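Local coordinates for protein glucosidase (Croceicoccus marinus, PDB 5Z3K) that is a beta-glucosidase of glycoside hydrolase family 39 that probably hydrolyses O-glycosidic bonds in sugar substrates, at residues Q128-I133 with A180-R185; Y86-T91 with C139-G144; V464-K469 with E476-T481; V51-S56 with V296-F301. One frame throughout, in Å; residues are numbered along the deposited sequence.

Overall arrangement
The four contacts sample two parts of the chain: an eight-stranded parallel barrel with its outer helices, and a beta domain beside it. Contact 4 lies in the barrel core, where 51-56 meets 296-301. Contacts 1 and 2 belong to the periphery; their centres lie about 14 Å apart and they touch, Asn132 CB standing 3.3 Å from Tyr86 OH. Both centres are about 22 to 23 Å from that of contact 4. Contact 3, in the beta domain, has its centre about 28 Å from contact 4, but about 49 Å from contact 1 and 47 Å from contact 2. In such barrels the active site lies at the C-terminal ends of the strands, to which contact 4 probably leads.

Contact 1 of 4, residues Q128-I133 with A180-R185; sequences QVVENI and ARAVKR
Glu131 reaches across from its helix to segment 180-185, touching first Ala182 and then Arg185. At its root, CB packs on Ala182 CB at 3.7 Å, the small methyl letting the two helices approach to 8.4 Å between axes. With CG anti to the backbone N (chi1 177°) and the chain extended beyond it, the side chain runs straight out: CG passes 4.2 Å from Ala182 O, and the carboxylate arrives beside the bent chain of Arg185, the two side chains crossing at about a right angle. OE1 forms a salt bridge with Arg185 NH1 at 2.9 Å. The acid lies near the guanidinium plane, whereas the donor reaches OE1 from well above the carboxylate plane. OE2 instead rests on the aliphatic part of the arginine, 3.2 Å from Arg185 CD, and makes a second salt bridge with Arg135. Arg185 is shared in its turn, with Glu127, and the carbonyl oxygen of Arg181 sits over one guanidinium face. Deeper between the helices, Val130 CG1 meets Ala182 CB at 4.1 Å. Side-by-side helices at 35°, with strand 151-154 between them in sequence, are typical of the outer layer of a (beta/alpha)8 (TIM) barrel.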
loop_
_atom_site.group_PDB
_atom_site.type_symbol
_atom_site.label_atom_id
_atom_site.label_comp_id
_atom_site.label_asym_id
_atom_site.label_seq_id
_atom_site.Cartn_x
_atom_site.Cartn_y
_atom_site.Cartn_z
ATOM N N GLN A 128 -27.723 3.152 -8.972
ATOM C CA GLN A 128 -28.241 4.240 -8.200
ATOM C C GLN A 128 -27.643 4.241 -6.779
ATOM O O GLN A 128 -27.295 5.236 -6.276
ATOM C CB GLN A 128 -29.763 4.134 -8.062
ATOM C CG GLN A 128 -30.580 4.293 -9.299
ATOM C CD GLN A 128 -32.078 4.229 -8.963
ATOM O OE1 GLN A 128 -32.662 3.181 -8.934
ATOM N NE2 GLN A 128 -32.646 5.349 -8.609
ATOM N N VAL A 129 -27.522 3.079 -6.202
ATOM C CA VAL A 129 -27.035 2.992 -4.829
ATOM C C VAL A 129 -25.553 3.349 -4.781
ATOM O O VAL A 129 -25.107 4.053 -3.869
ATOM C CB VAL A 129 -27.347 1.599 -4.248
ATOM C CG1 VAL A 129 -26.535 1.323 -2.998
ATOM C CG2 VAL A 129 -28.842 1.510 -3.939
ATOM N N VAL A 130 -24.780 2.935 -5.794
ATOM C CA VAL A 130 -23.368 3.330 -5.845
ATOM C C VAL A 130 -23.247 4.840 -5.969
ATOM O O VAL A 130 -22.402 5.470 -5.314
ATOM C CB VAL A 130 -22.629 2.623 -6.997
ATOM C CG1 VAL A 130 -21.209 3.222 -7.170
ATOM C CG2 VAL A 130 -22.554 1.123 -6.753
ATOM N N GLU A 131 -24.101 5.449 -6.792
ATOM C CA GLU A 131 -23.996 6.887 -7.012
ATOM C C GLU A 131 -24.251 7.663 -5.722
ATOM O O GLU A 131 -23.537 8.626 -5.419
ATOM C CB GLU A 131 -24.965 7.323 -8.115
ATOM C CG GLU A 131 -24.997 8.828 -8.370
ATOM C CD GLU A 131 -25.954 9.214 -9.487
ATOM O OE1 GLU A 131 -26.507 8.306 -10.143
ATOM O OE2 GLU A 131 -26.154 10.428 -9.706
ATOM N N ASN A 132 -25.249 7.254 -4.936
ATOM C CA ASN A 132 -25.529 7.978 -3.700
ATOM C C ASN A 132 -24.538 7.664 -2.591
ATOM O O ASN A 132 -24.369 8.484 -1.683
ATOM C CB ASN A 132 -26.956 7.696 -3.223
ATOM C CG ASN A 132 -27.994 8.423 -4.063
ATOM O OD1 ASN A 132 -27.679 9.413 -4.737
ATOM N ND2 ASN A 132 -29.230 7.930 -4.042
ATOM N N ILE A 133 -23.893 6.495 -2.620
ATOM C CA ILE A 133 -22.760 6.282 -1.726
ATOM C C ILE A 133 -21.661 7.278 -2.057
ATOM O O ILE A 133 -21.057 7.891 -1.165
ATOM C CB ILE A 133 -22.264 4.826 -1.820
ATOM C CG1 ILE A 133 -23.296 3.886 -1.192
ATOM C CG2 ILE A 133 -20.880 4.669 -1.166
ATOM C CD1 ILE A 133 -23.152 2.456 -1.610
ATOM N N ALA A 180 -18.448 3.019 -12.737
ATOM C CA ALA A 180 -17.708 4.117 -13.352
ATOM C C ALA A 180 -18.641 5.243 -13.784
ATOM O O ALA A 180 -18.346 6.428 -13.568
ATOM C CB ALA A 180 -16.896 3.599 -14.541
ATOM N N ARG A 181 -19.763 4.893 -14.426
ATOM C CA ARG A 181 -20.769 5.895 -14.769
ATOM C C ARG A 181 -21.231 6.665 -13.536
ATOM O O ARG A 181 -21.359 7.894 -13.576
ATOM C CB ARG A 181 -21.969 5.230 -15.450
ATOM C CG ARG A 181 -21.779 4.996 -16.944
ATOM C CD ARG A 181 -23.104 4.693 -17.639
ATOM N NE ARG A 181 -23.832 3.624 -16.964
ATOM C CZ ARG A 181 -23.667 2.332 -17.226
ATOM N NH1 ARG A 181 -22.809 1.944 -18.165
ATOM N NH2 ARG A 181 -24.363 1.425 -16.558
ATOM N N ALA A 182 -21.506 5.958 -12.438
ATOM C CA ALA A 182 -22.016 6.631 -11.246
ATOM C C ALA A 182 -20.968 7.558 -10.638
ATOM O O ALA A 182 -21.278 8.693 -10.260
ATOM C CB ALA A 182 -22.487 5.603 -10.216
ATOM N N VAL A 183 -19.719 7.099 -10.544
ATOM C CA VAL A 183 -18.666 7.934 -9.968
ATOM C C VAL A 183 -18.476 9.196 -10.804
ATOM O O VAL A 183 -18.408 10.313 -10.275
ATOM C CB VAL A 183 -17.357 7.132 -9.854
ATOM C CG1 VAL A 183 -16.165 8.065 -9.665
ATOM C CG2 VAL A 183 -17.447 6.109 -8.725
ATOM N N LYS A 184 -18.398 9.035 -12.127
ATOM C CA LYS A 184 -18.142 10.181 -12.993
ATOM C C LYS A 184 -19.343 11.117 -13.060
ATOM O O LYS A 184 -19.174 12.326 -13.250
ATOM C CB LYS A 184 -17.766 9.697 -14.391
ATOM C CG LYS A 184 -16.445 8.937 -14.444
ATOM C CD LYS A 184 -15.284 9.821 -14.012
ATOM C CE LYS A 184 -13.952 9.185 -14.352
ATOM N NZ LYS A 184 -12.839 10.069 -13.950
ATOM N N ARG A 185 -20.554 10.581 -12.908
ATOM C CA ARG A 185 -21.739 11.430 -12.852
ATOM C C ARG A 185 -21.700 12.345 -11.632
ATOM O O ARG A 185 -22.129 13.504 -11.697
ATOM C CB ARG A 185 -22.994 10.555 -12.852
ATOM C CG ARG A 185 -24.319 11.292 -12.753
ATOM C CD ARG A 185 -25.480 10.299 -12.876
ATOM N NE ARG A 185 -25.279 9.365 -13.985
ATOM C CZ ARG A 185 -25.311 8.035 -13.884
ATOM N NH1 ARG A 185 -25.538 7.444 -12.716
ATOM N NH2 ARG A 185 -25.114 7.292 -14.965
#

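Contact 2 of 4, residues Y86-T91 with C139-G144; sequences YNFAAT and CGWGDG
Tyr86 OH is gripped by two polar groups, a hydrogen bond to Pro80 O and a weak one with Asn132 ND2, and this helps to hold the far end of a ring whose face meets Trp141. The pair illustrates an offset edge-to-face (T-shaped) aromatic contact on the periphery of the TIM barrel, where the loop after helix 123-138 meets the segment leading into helix 89-100. The six-membered ring of the indole presents its edge, CZ3 and CH2, to the tyrosine face near the rim; the planes stand at 79° and the centroids lie 5.3 Å apart. Closest are Tyr86 CE1 and Trp141 CH2, at 3.6 Å. The indole gets there because CG of Trp141 is anti to the backbone N (chi1 -171°), which carries the ring out of its loop. Putting an alanine in place of Tyr86 would probably leave this edge of Trp141 without its aromatic face and Pro80 O without the hydroxyl. Phe88 adds a looser, edge-on touch, its ring in turn stacked on His136. The tryptophan's loop is closed by Gly144 N bonding to Gly140 O at 3.1 Å; at Gly142, with positive phi, a CB would lie only 3.2 Å from Trp141 CE3.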
loop_
_atom_site.group_PDB
_atom_site.type_symbol
_atom_site.label_atom_id
_atom_site.label_comp_id
_atom_site.label_asym_id
_atom_site.label_seq_id
_atom_site.Cartn_x
_atom_site.Cartn_y
_atom_site.Cartn_z
ATOM N N TYR A 86 -29.581 3.682 3.807
ATOM C CA TYR A 86 -28.151 3.415 3.763
ATOM C C TYR A 86 -27.608 3.233 5.174
ATOM O O TYR A 86 -28.138 3.790 6.135
ATOM C CB TYR A 86 -27.405 4.557 3.072
ATOM C CG TYR A 86 -27.749 4.691 1.612
ATOM C CD1 TYR A 86 -28.964 5.243 1.212
ATOM C CD2 TYR A 86 -26.872 4.250 0.628
ATOM C CE1 TYR A 86 -29.293 5.360 -0.132
ATOM C CE2 TYR A 86 -27.192 4.366 -0.725
ATOM C CZ TYR A 86 -28.411 4.917 -1.088
ATOM O OH TYR A 86 -28.742 5.030 -2.420
ATOM N N ASN A 87 -26.536 2.454 5.286
ATOM C CA ASN A 87 -25.916 2.131 6.575
ATOM C C ASN A 87 -24.498 2.694 6.533
ATOM O O ASN A 87 -23.539 1.985 6.211
ATOM C CB ASN A 87 -25.959 0.595 6.822
ATOM C CG ASN A 87 -25.185 0.160 8.058
ATOM O OD1 ASN A 87 -24.941 0.950 8.974
ATOM N ND2 ASN A 87 -24.785 -1.110 8.077
ATOM N N PHE A 88 -24.378 3.992 6.828
ATOM C CA PHE A 88 -23.114 4.711 6.699
ATOM C C PHE A 88 -22.328 4.817 8.005
ATOM O O PHE A 88 -21.167 5.237 7.968
ATOM C CB PHE A 88 -23.353 6.136 6.170
ATOM C CG PHE A 88 -23.787 6.217 4.717
ATOM C CD1 PHE A 88 -23.085 5.565 3.710
ATOM C CD2 PHE A 88 -24.879 6.995 4.360
ATOM C CE1 PHE A 88 -23.474 5.678 2.369
ATOM C CE2 PHE A 88 -25.275 7.116 3.013
ATOM C CZ PHE A 88 -24.572 6.448 2.022
ATOM N N ALA A 89 -22.907 4.443 9.145
ATOM C CA ALA A 89 -22.361 4.877 10.429
ATOM C C ALA A 89 -20.911 4.438 10.609
ATOM O O ALA A 89 -20.032 5.266 10.879
ATOM C CB ALA A 89 -23.222 4.363 11.583
ATOM N N ALA A 90 -20.637 3.135 10.488
ATOM C CA ALA A 90 -19.276 2.686 10.782
ATOM C C ALA A 90 -18.311 3.199 9.726
ATOM O O ALA A 90 -17.190 3.621 10.043
ATOM C CB ALA A 90 -19.223 1.156 10.871
ATOM N N THR A 91 -18.739 3.178 8.464
ATOM C CA THR A 91 -17.888 3.682 7.392
ATOM C C THR A 91 -17.617 5.176 7.568
ATOM O O THR A 91 -16.491 5.642 7.350
ATOM C CB THR A 91 -18.533 3.393 6.034
ATOM O OG1 THR A 91 -18.827 1.996 5.930
ATOM C CG2 THR A 91 -17.579 3.786 4.899
ATOM N N CYS A 139 -20.175 14.760 -1.923
ATOM C CA CYS A 139 -21.012 15.956 -2.019
ATOM C C CYS A 139 -21.853 16.210 -0.770
ATOM O O CYS A 139 -22.804 16.992 -0.830
ATOM C CB CYS A 139 -21.930 15.862 -3.245
ATOM S SG CYS A 139 -21.042 15.517 -4.775
ATOM N N GLY A 140 -21.544 15.569 0.355
ATOM C CA GLY A 140 -22.313 15.801 1.569
ATOM C C GLY A 140 -23.704 15.201 1.618
ATOM O O GLY A 140 -24.448 15.495 2.558
ATOM N N TRP A 141 -24.078 14.356 0.654
ATOM C CA TRP A 141 -25.426 13.796 0.604
ATOM C C TRP A 141 -25.720 12.942 1.833
ATOM O O TRP A 141 -24.874 12.167 2.284
ATOM C CB TRP A 141 -25.582 12.956 -0.668
ATOM C CG TRP A 141 -26.965 12.476 -0.978
ATOM C CD1 TRP A 141 -27.926 13.150 -1.681
ATOM C CD2 TRP A 141 -27.536 11.202 -0.638
ATOM N NE1 TRP A 141 -29.064 12.384 -1.781
ATOM C CE2 TRP A 141 -28.851 11.184 -1.150
ATOM C CE3 TRP A 141 -27.066 10.077 0.051
ATOM C CZ2 TRP A 141 -29.703 10.086 -0.993
ATOM C CZ3 TRP A 141 -27.906 8.991 0.210
ATOM C CH2 TRP A 141 -29.216 8.999 -0.315
ATOM N N GLY A 142 -26.936 13.081 2.373
ATOM C CA GLY A 142 -27.345 12.284 3.515
ATOM C C GLY A 142 -26.444 12.482 4.716
ATOM O O GLY A 142 -25.976 11.511 5.323
ATOM N N ASP A 143 -26.181 13.752 5.041
ATOM C CA ASP A 143 -25.328 14.135 6.163
ATOM C C ASP A 143 -23.928 13.544 6.004
ATOM O O ASP A 143 -23.388 12.901 6.909
ATOM C CB ASP A 143 -25.953 13.723 7.496
ATOM C CG ASP A 143 -25.255 14.355 8.679
ATOM O OD1 ASP A 143 -24.605 15.406 8.489
ATOM O OD2 ASP A 143 -25.345 13.794 9.789
ATOM N N GLY A 144 -23.338 13.779 4.838
ATOM C CA GLY A 144 -22.110 13.135 4.443
ATOM C C GLY A 144 -20.909 14.051 4.522
ATOM O O GLY A 144 -20.878 15.025 5.282
#

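Contact 3 of 4, residues V464-K469 with E476-T481; sequences VTVQNK and ELIEIT
Ile480 and Ile478 both hold CG1 anti to the carbonyl carbon, then diverge at the next torsion: Ile480 runs on extended to set CD1 against Val464, whereas Ile478 folds back (chi2 -54°) to set its own against Val466. The case exemplifies a sheet that curls over so that its edge strand 464-469 faces 476-481, consistent with a beta-sandwich: the two strands exchange no hydrogen bonds, their axes pass 10.1 Å apart, and they run nearly antiparallel, at 158°. Their backbone partners lie elsewhere, Val464 to Asn468 pairing with strand 423-429 and Glu476 with Ile374 of strand 369-376, so that what joins them is the side chains. Alternate residues point inward in register: Val464 against Ile480, Val466 against Ile478, Asn468 against Glu476. The apolar pairs slide past each other in opposite directions. Val464 CG1, between the backbone N and the carbonyl carbon, comes within 3.6 Å of Ile480 CD1, while Val466 CG1 stays 4.0 Å from Ile478 CD1. In addition, Ile478 touches Tyr424 and Ile480 touches Ile428, both on the strand beside 464-469. At the other end the layer turns polar. The buried Glu476 carboxylate has OE2 in salt bridges with Arg444 and Arg442, and OE1 hydrogen-bonded with Tyr424 OH. The Asn468 amide stands almost square to it, the planes 84° apart; Asn468 OD1 lies 3.4 Å from Glu476 OE1, two acceptors side by side and not a hydrogen bond.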
loop_
_atom_site.group_PDB
_atom_site.type_symbol
_atom_site.label_atom_id
_atom_site.label_comp_id
_atom_site.label_asym_id
_atom_site.label_seq_id
_atom_site.Cartn_x
_atom_site.Cartn_y
_atom_site.Cartn_z
ATOM N N VAL A 464 28.150 16.262 7.536
ATOM C CA VAL A 464 28.067 15.372 8.682
ATOM C C VAL A 464 28.365 13.959 8.203
ATOM O O VAL A 464 27.950 13.555 7.109
ATOM C CB VAL A 464 26.686 15.463 9.371
ATOM C CG1 VAL A 464 25.586 15.407 8.341
ATOM C CG2 VAL A 464 26.518 14.346 10.390
ATOM N N THR A 465 29.117 13.221 9.011
ATOM C CA THR A 465 29.397 11.819 8.766
ATOM C C THR A 465 28.741 11.003 9.863
ATOM O O THR A 465 28.889 11.319 11.047
ATOM C CB THR A 465 30.899 11.541 8.724
ATOM O OG1 THR A 465 31.476 12.267 7.642
ATOM C CG2 THR A 465 31.161 10.062 8.508
ATOM N N VAL A 466 28.009 9.971 9.460
ATOM C CA VAL A 466 27.308 9.077 10.368
ATOM C C VAL A 466 27.756 7.662 10.053
ATOM O O VAL A 466 27.770 7.266 8.884
ATOM C CB VAL A 466 25.779 9.200 10.207
ATOM C CG1 VAL A 466 25.079 8.081 10.954
ATOM C CG2 VAL A 466 25.303 10.576 10.672
ATOM N N GLN A 467 28.102 6.892 11.079
ATOM C CA GLN A 467 28.434 5.495 10.836
ATOM C C GLN A 467 27.833 4.640 11.936
ATOM O O GLN A 467 27.711 5.077 13.082
ATOM C CB GLN A 467 29.954 5.258 10.755
ATOM C CG GLN A 467 30.695 5.496 12.067
ATOM C CD GLN A 467 32.135 4.991 12.030
ATOM O OE1 GLN A 467 32.460 4.057 11.293
ATOM N NE2 GLN A 467 33.004 5.614 12.820
ATOM N N ASN A 468 27.462 3.417 11.575
ATOM C CA ASN A 468 26.841 2.519 12.536
ATOM C C ASN A 468 27.008 1.091 12.070
ATOM O O ASN A 468 27.150 0.822 10.870
ATOM C CB ASN A 468 25.349 2.823 12.730
ATOM C CG ASN A 468 25.115 3.992 13.654
ATOM O OD1 ASN A 468 24.743 5.088 13.212
ATOM N ND2 ASN A 468 25.367 3.783 14.943
ATOM N N LYS A 469 26.988 0.171 13.032
ATOM C CA LYS A 469 26.768 -1.224 12.694
ATOM C C LYS A 469 25.285 -1.416 12.414
ATOM O O LYS A 469 24.435 -0.844 13.104
ATOM C CB LYS A 469 27.234 -2.151 13.817
ATOM C CG LYS A 469 28.631 -1.834 14.355
ATOM C CD LYS A 469 29.704 -2.228 13.374
ATOM C CE LYS A 469 31.059 -2.405 14.067
ATOM N NZ LYS A 469 31.910 -1.185 13.963
ATOM N N GLU A 476 17.263 1.548 9.377
ATOM C CA GLU A 476 17.694 2.741 10.092
ATOM C C GLU A 476 17.322 4.053 9.407
ATOM O O GLU A 476 17.510 4.215 8.201
ATOM C CB GLU A 476 19.206 2.695 10.335
ATOM C CG GLU A 476 19.709 3.746 11.312
ATOM C CD GLU A 476 20.822 3.227 12.202
ATOM O OE1 GLU A 476 22.003 3.505 11.901
ATOM O OE2 GLU A 476 20.517 2.543 13.200
ATOM N N LEU A 477 16.793 4.984 10.192
ATOM C CA LEU A 477 16.447 6.313 9.700
ATOM C C LEU A 477 17.387 7.297 10.361
ATOM O O LEU A 477 17.458 7.354 11.590
ATOM C CB LEU A 477 14.994 6.686 10.012
ATOM C CG LEU A 477 14.592 8.107 9.610
ATOM C CD1 LEU A 477 14.645 8.248 8.095
ATOM C CD2 LEU A 477 13.173 8.427 10.117
ATOM N N ILE A 478 18.120 8.044 9.553
ATOM C CA ILE A 478 18.968 9.120 10.031
ATOM C C ILE A 478 18.244 10.412 9.729
ATOM O O ILE A 478 17.893 10.676 8.573
ATOM C CB ILE A 478 20.350 9.103 9.356
ATOM C CG1 ILE A 478 21.025 7.744 9.543
ATOM C CG2 ILE A 478 21.199 10.280 9.859
ATOM C CD1 ILE A 478 21.124 7.294 10.995
ATOM N N GLU A 479 18.028 11.224 10.756
ATOM C CA GLU A 479 17.315 12.482 10.610
ATOM C C GLU A 479 18.253 13.616 10.992
ATOM O O GLU A 479 18.766 13.641 12.115
ATOM C CB GLU A 479 16.065 12.497 11.491
ATOM C CG GLU A 479 15.069 13.543 11.089
ATOM C CD GLU A 479 13.699 13.251 11.660
ATOM O OE1 GLU A 479 12.908 12.528 11.009
ATOM O OE2 GLU A 479 13.443 13.726 12.783
ATOM N N ILE A 480 18.475 14.547 10.067
ATOM C CA ILE A 480 19.310 15.725 10.311
ATOM C C ILE A 480 18.431 16.965 10.246
ATOM O O ILE A 480 17.701 17.163 9.269
ATOM C CB ILE A 480 20.464 15.823 9.300
ATOM C CG1 ILE A 480 21.232 14.509 9.262
ATOM C CG2 ILE A 480 21.409 16.960 9.675
ATOM C CD1 ILE A 480 22.119 14.390 8.090
ATOM N N THR A 481 18.486 17.796 11.288
ATOM C CA THR A 481 17.626 18.969 11.357
ATOM C C THR A 481 18.425 20.224 11.663
ATOM O O THR A 481 19.473 20.177 12.316
ATOM C CB THR A 481 16.543 18.808 12.414
ATOM O OG1 THR A 481 17.164 18.468 13.667
ATOM C CG2 THR A 481 15.591 17.704 11.998
#

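Contact 4 of 4, residues V51-S56 with V296-F301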
loop_
_atom_site.group_PDB
_atom_site.type_symbol
_atom_site.label_atom_id
_atom_site.label_comp_id
_atom_site.label_asym_id
_atom_site.label_seq_id
_atom_site.Cartn_x
_atom_site.Cartn_y
_atom_site.Cartn_z
ATOM N N VAL A 51 0.821 8.057 6.762
ATOM C CA VAL A 51 -0.015 7.373 5.772
ATOM C C VAL A 51 -0.725 8.419 4.926
ATOM O O VAL A 51 -1.306 9.366 5.463
ATOM C CB VAL A 51 -1.019 6.440 6.482
ATOM C CG1 VAL A 51 -2.144 5.991 5.518
ATOM C CG2 VAL A 51 -0.296 5.225 7.090
ATOM N N THR A 52 -0.682 8.259 3.592
ATOM C CA THR A 52 -1.298 9.210 2.675
ATOM C C THR A 52 -2.495 8.655 1.911
ATOM O O THR A 52 -3.199 9.430 1.249
ATOM C CB THR A 52 -0.265 9.719 1.651
ATOM O OG1 THR A 52 0.429 8.605 1.078
ATOM C CG2 THR A 52 0.735 10.662 2.306
ATOM N N LEU A 53 -2.749 7.351 1.980
ATOM C CA LEU A 53 -3.828 6.739 1.214
ATOM C C LEU A 53 -4.260 5.495 1.963
ATOM O O LEU A 53 -3.413 4.750 2.459
ATOM C CB LEU A 53 -3.382 6.389 -0.212
ATOM C CG LEU A 53 -4.439 5.855 -1.190
ATOM C CD1 LEU A 53 -5.609 6.830 -1.332
ATOM C CD2 LEU A 53 -3.817 5.574 -2.550
ATOM N N VAL A 54 -5.571 5.301 2.091
ATOM C CA VAL A 54 -6.102 4.149 2.813
ATOM C C VAL A 54 -7.121 3.436 1.931
ATOM O O VAL A 54 -8.118 4.040 1.511
ATOM C CB VAL A 54 -6.733 4.541 4.155
ATOM C CG1 VAL A 54 -7.333 3.316 4.824
ATOM C CG2 VAL A 54 -5.687 5.202 5.063
ATOM N N ARG A 55 -6.883 2.151 1.676
ATOM C CA ARG A 55 -7.859 1.297 1.003
ATOM C C ARG A 55 -8.894 0.828 2.018
ATOM O O ARG A 55 -8.540 0.419 3.129
ATOM C CB ARG A 55 -7.155 0.095 0.364
ATOM C CG ARG A 55 -8.028 -0.804 -0.504
ATOM C CD ARG A 55 -7.157 -1.764 -1.340
ATOM N NE ARG A 55 -7.939 -2.448 -2.380
ATOM C CZ ARG A 55 -8.442 -3.680 -2.260
ATOM N NH1 ARG A 55 -8.240 -4.389 -1.149
ATOM N NH2 ARG A 55 -9.153 -4.205 -3.253
ATOM N N SER A 56 -10.177 0.881 1.640
ATOM C CA SER A 56 -11.261 0.661 2.590
ATOM C C SER A 56 -11.695 -0.796 2.678
ATOM O O SER A 56 -12.565 -1.122 3.495
ATOM C CB SER A 56 -12.471 1.517 2.207
ATOM O OG SER A 56 -13.044 1.060 0.977
ATOM N N VAL A 296 4.900 1.743 -10.428
ATOM C CA VAL A 296 3.849 1.897 -9.428
ATOM C C VAL A 296 3.554 3.378 -9.227
ATOM O O VAL A 296 4.456 4.182 -8.948
ATOM C CB VAL A 296 4.255 1.235 -8.100
ATOM C CG1 VAL A 296 3.168 1.445 -7.047
ATOM C CG2 VAL A 296 4.543 -0.250 -8.299
ATOM N N ASP A 297 2.277 3.749 -9.342
ATOM C CA ASP A 297 1.876 5.136 -9.132
ATOM C C ASP A 297 1.251 5.375 -7.767
ATOM O O ASP A 297 1.344 6.490 -7.240
ATOM C CB ASP A 297 0.886 5.574 -10.213
ATOM C CG ASP A 297 1.524 5.632 -11.587
ATOM O OD1 ASP A 297 2.634 6.189 -11.697
ATOM O OD2 ASP A 297 0.936 5.098 -12.549
ATOM N N LYS A 298 0.608 4.356 -7.205
ATOM C CA LYS A 298 0.031 4.390 -5.870
ATOM C C LYS A 298 0.143 2.987 -5.293
ATOM O O LYS A 298 0.004 2.000 -6.025
ATOM C CB LYS A 298 -1.444 4.813 -5.893
ATOM C CG LYS A 298 -1.711 6.203 -6.420
ATOM C CD LYS A 298 -1.212 7.263 -5.473
ATOM C CE LYS A 298 -1.866 8.621 -5.788
ATOM N NZ LYS A 298 -2.288 8.704 -7.220
ATOM N N ALA A 299 0.383 2.898 -3.986
ATOM C CA ALA A 299 0.643 1.613 -3.360
ATOM C C ALA A 299 -0.083 1.513 -2.032
ATOM O O ALA A 299 -0.181 2.504 -1.300
ATOM C CB ALA A 299 2.148 1.405 -3.138
ATOM N N ILE A 300 -0.555 0.297 -1.730
ATOM C CA ILE A 300 -1.349 -0.017 -0.538
ATOM C C ILE A 300 -0.660 -1.190 0.153
ATOM O O ILE A 300 -0.789 -2.340 -0.285
ATOM C CB ILE A 300 -2.805 -0.377 -0.876
ATOM C CG1 ILE A 300 -3.486 0.697 -1.726
ATOM C CG2 ILE A 300 -3.606 -0.612 0.397
ATOM C CD1 ILE A 300 -3.778 2.004 -0.974
ATOM N N PHE A 301 0.066 -0.910 1.233
ATOM C CA PHE A 301 0.683 -1.969 2.020
ATOM C C PHE A 301 -0.369 -2.759 2.785
ATOM O O PHE A 301 -1.258 -2.183 3.410
ATOM C CB PHE A 301 1.679 -1.386 3.016
ATOM C CG PHE A 301 2.226 -2.412 3.969
ATOM C CD1 PHE A 301 3.294 -3.223 3.584
ATOM C CD2 PHE A 301 1.665 -2.587 5.230
ATOM C CE1 PHE A 301 3.818 -4.172 4.449
ATOM C CE2 PHE A 301 2.161 -3.539 6.108
ATOM C CZ PHE A 301 3.241 -4.339 5.720
#
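Ile300 carries the tight half of this contact, meeting two residues on strand 53-55. Its CG2 presses on Arg55 CB at 3.6 Å, while CD1 lies mainly against Leu53, 3.9 Å from both CG and CD2, and also approaches Arg55 CB. The first torsion sends the two branches different ways, CG1 anti to the carbonyl carbon (chi1 -54°) and CG2 anti to the backbone N, and a bend at chi2 (-70°) then brings CD1 to the leucine. Both partners cross the isoleucine at about a right angle. A glycine in place of Ile300 would probably open a gap beside Leu53 and leave the root of Arg55 without its apolar support. The other half is looser: Leu53 CD2 reaches Lys298 CB only at 4.2 Å, and the lysine, partly exposed, bends off to a salt bridge with Glu259. Arg55 parts from the contact in a different way. Held extended from CG to NE, it lays CB, and more loosely CD, against Ile300 CG2 and sends the guanidinium on to salt bridges with Glu153 and Asp156. Strands 53-55 and 298-301, at 59° to each other, are the second and eighth of the closed TIM barrel. The first strand, 25-27, stands between them, and Ser27 touches both Arg55 and Ile300; on the far side of each, strand 104-109 follows 53-55 and borders Leu53 and Arg55, and strand 259-266 precedes 298-301 and borders Lys298.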